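Local coordinates for protein platelet aggregation factor Sm-hPAF (Streptococcus mitis, PDB 4GWJ) that binds fucose-bearing glycans through its F5/8 type C lectin domain, the part present here, and probably forms pores in cholesterol-containing host membranes as a cytolysin, at residues Thr23-Ala28 against Val46-Phe51. The protein carries 2 engineered substitutions. Sequence-based numbering, arbitrary orientation.
Sequences TAHGGA and VTHTNF. Engineered in segment 23-28: His25 (natural residue Tyr). With NAG (2-acetamido-2-deoxy-beta-D-glucopyranose), chain B; FUC (alpha-L-fucopyranose), chain C.
Ala24 and His48 join two arms of the one long loop between strands 17-20 and 56-61, at the sugar-binding end of the fucolectin (F5/8 type C) beta-sandwich. The tight part is backbone: Ala24 N bonds to His48 O (3.0 Å), and His48 N returns a bond to Gly27 O. A type I' turn from Ala24 to Gly27 brings its two end residues onto the backbone of His48. Gly27, buried at the centre of an inverse gamma turn, also takes a CA-H...O contact from Thr47 CA to its O (3.4 Å). The solvent side is looser: Thr23 and Gly26 are exposed, and partly exposed Asn50 brings just its OD1 up to Ala24 CB.

Toward the glycan, the engineered His25 (naturally Tyr) turns the edge of its ring to the face of His48 in a T-shaped pair, planes at 62°; its NE2 makes a weak 3.5 Å bond to NAG O1. His48 swings its CG to the far side from the backbone N (chi1 -157°), which carries the ring to the fucose, while ND1, bonded to Thr49 O almost in the ring plane, fixes the ring's rotation. Arg75 and Arg83 also bind this fucose. His48 NE2 is hydrogen-bonded to FUC O4 at 2.6 Å, in the plane of the imidazole and nearly straight (171°).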
loop_
_atom_site.group_PDB
_atom_site.type_symbol
_atom_site.label_atom_id
_atom_site.label_comp_id
_atom_site.label_asym_id
_atom_site.label_seq_id
_atom_site.Cartn_x
_atom_site.Cartn_y
_atom_site.Cartn_z
ATOM N N THR A 23 -2.655 13.764 -5.050
ATOM C CA THR A 23 -3.356 13.822 -3.812
ATOM C C THR A 23 -4.649 14.496 -3.978
ATOM O O THR A 23 -4.638 15.620 -4.579
ATOM C CB THR A 23 -2.477 14.508 -2.647
ATOM O OG1 THR A 23 -1.240 13.771 -2.526
ATOM C CG2 THR A 23 -3.263 14.571 -1.346
ATOM N N ALA A 24 -5.770 13.993 -3.498
ATOM C CA ALA A 24 -7.079 14.605 -3.590
ATOM C C ALA A 24 -7.778 14.514 -2.233
ATOM O O ALA A 24 -7.389 13.642 -1.379
ATOM C CB ALA A 24 -7.971 13.954 -4.645
ATOM N N HIS A 25 -8.755 15.388 -1.970
ATOM C CA HIS A 25 -9.526 15.349 -0.765
ATOM C C HIS A 25 -8.667 15.324 0.491
ATOM O O HIS A 25 -9.096 14.795 1.547
ATOM C CB HIS A 25 -10.451 14.069 -0.787
ATOM C CG HIS A 25 -11.538 14.204 -1.797
ATOM N ND1 HIS A 25 -11.689 13.412 -2.908
ATOM C CD2 HIS A 25 -12.458 15.172 -1.880
ATOM C CE1 HIS A 25 -12.737 13.910 -3.639
ATOM N NE2 HIS A 25 -13.245 14.917 -2.954
ATOM N N GLY A 26 -7.483 15.940 0.478
ATOM C CA GLY A 26 -6.614 15.993 1.640
ATOM C C GLY A 26 -5.971 14.626 2.019
ATOM O O GLY A 26 -5.398 14.553 3.092
ATOM N N GLY A 27 -6.082 13.640 1.133
ATOM C CA GLY A 27 -5.684 12.255 1.590
ATOM C C GLY A 27 -4.197 11.944 1.432
ATOM O O GLY A 27 -3.727 11.118 0.608
ATOM N N ALA A 28 -3.396 12.651 2.289
ATOM C CA ALA A 28 -1.961 12.563 2.238
ATOM C C ALA A 28 -1.418 11.117 2.249
ATOM O O ALA A 28 -1.955 10.274 3.031
ATOM C CB ALA A 28 -1.415 13.290 3.500
ATOM N N VAL A 46 -6.886 7.677 5.965
ATOM C CA VAL A 46 -6.939 6.947 4.706
ATOM C C VAL A 46 -6.425 7.876 3.616
ATOM O O VAL A 46 -6.808 9.085 3.582
ATOM C CB VAL A 46 -8.395 6.523 4.391
ATOM C CG1 VAL A 46 -8.547 5.814 2.993
ATOM C CG2 VAL A 46 -8.999 5.619 5.582
ATOM N N THR A 47 -5.630 7.298 2.727
ATOM C CA THR A 47 -5.043 8.151 1.622
ATOM C C THR A 47 -6.074 8.358 0.494
ATOM O O THR A 47 -7.137 7.685 0.451
ATOM C CB THR A 47 -3.822 7.477 0.996
ATOM O OG1 THR A 47 -4.256 6.250 0.316
ATOM C CG2 THR A 47 -2.717 7.089 2.034
ATOM N N HIS A 48 -5.774 9.282 -0.464
ATOM C CA HIS A 48 -6.618 9.412 -1.667
ATOM C C HIS A 48 -5.908 10.135 -2.740
ATOM O O HIS A 48 -5.326 11.229 -2.471
ATOM C CB HIS A 48 -7.849 10.275 -1.212
ATOM C CG HIS A 48 -9.112 10.112 -2.048
ATOM N ND1 HIS A 48 -9.139 10.157 -3.411
ATOM C CD2 HIS A 48 -10.421 9.895 -1.587
ATOM C CE1 HIS A 48 -10.435 9.960 -3.796
ATOM N NE2 HIS A 48 -11.218 9.792 -2.706
ATOM N N THR A 49 -5.811 9.508 -3.890
ATOM C CA THR A 49 -5.173 10.183 -5.042
ATOM C C THR A 49 -6.360 10.818 -5.874
ATOM O O THR A 49 -7.551 10.676 -5.599
ATOM C CB THR A 49 -4.447 9.207 -5.998
ATOM O OG1 THR A 49 -5.403 8.293 -6.599
ATOM C CG2 THR A 49 -3.409 8.298 -5.239
ATOM N N ASN A 50 -5.972 11.541 -6.959
ATOM C CA ASN A 50 -6.985 11.966 -7.876
ATOM C C ASN A 50 -7.599 10.713 -8.569
ATOM O O ASN A 50 -7.035 9.605 -8.543
ATOM C CB ASN A 50 -6.302 12.707 -8.978
ATOM C CG ASN A 50 -5.806 14.092 -8.473
ATOM O OD1 ASN A 50 -6.310 14.605 -7.512
ATOM N ND2 ASN A 50 -4.919 14.683 -9.243
ATOM N N PHE A 51 -8.766 10.917 -9.156
ATOM C CA PHE A 51 -9.282 9.930 -10.152
ATOM C C PHE A 51 -8.349 10.059 -11.344
ATOM O O PHE A 51 -8.198 11.181 -11.982
ATOM C CB PHE A 51 -10.690 10.278 -10.575
ATOM C CG PHE A 51 -11.766 9.987 -9.615
ATOM C CD1 PHE A 51 -12.704 8.899 -9.911
ATOM C CD2 PHE A 51 -11.935 10.702 -8.431
ATOM C CE1 PHE A 51 -13.685 8.665 -8.962
ATOM C CE2 PHE A 51 -12.880 10.367 -7.478
ATOM C CZ PHE A 51 -13.788 9.355 -7.764
HETATM C C1 NAG B . -16.304 16.546 -1.073
HETATM C C2 NAG B . -16.768 15.077 -1.121
HETATM C C3 NAG B . -16.914 14.467 0.269
HETATM C C4 NAG B . -16.080 15.040 1.415
HETATM C C5 NAG B . -15.809 16.543 1.294
HETATM C C6 NAG B . -15.030 17.163 2.420
HETATM C C7 NAG B . -17.446 13.845 -3.211
HETATM C C8 NAG B . -18.552 13.181 -4.008
HETATM N N2 NAG B . -17.770 14.692 -2.114
HETATM O O1 NAG B . -15.911 17.059 -2.285
HETATM O O3 NAG B . -17.152 13.056 0.405
HETATM O O4 NAG B . -16.698 14.773 2.627
HETATM O O5 NAG B . -15.396 16.806 -0.017
HETATM O O6 NAG B . -13.766 16.548 2.487
HETATM O O7 NAG B . -16.242 13.610 -3.398
HETATM C C1 FUC C . -16.920 9.631 -0.982
HETATM C C2 FUC C . -16.752 9.239 -2.463
HETATM C C3 FUC C . -15.874 10.187 -3.260
HETATM C C4 FUC C . -14.642 10.533 -2.435
HETATM C C5 FUC C . -14.961 11.075 -1.053
HETATM C C6 FUC C . -13.876 11.527 -0.097
HETATM O O2 FUC C . -18.002 8.812 -2.985
HETATM O O3 FUC C . -15.628 9.819 -4.541
HETATM O O4 FUC C . -13.812 9.368 -2.472
HETATM O O5 FUC C . -15.691 9.993 -0.318
#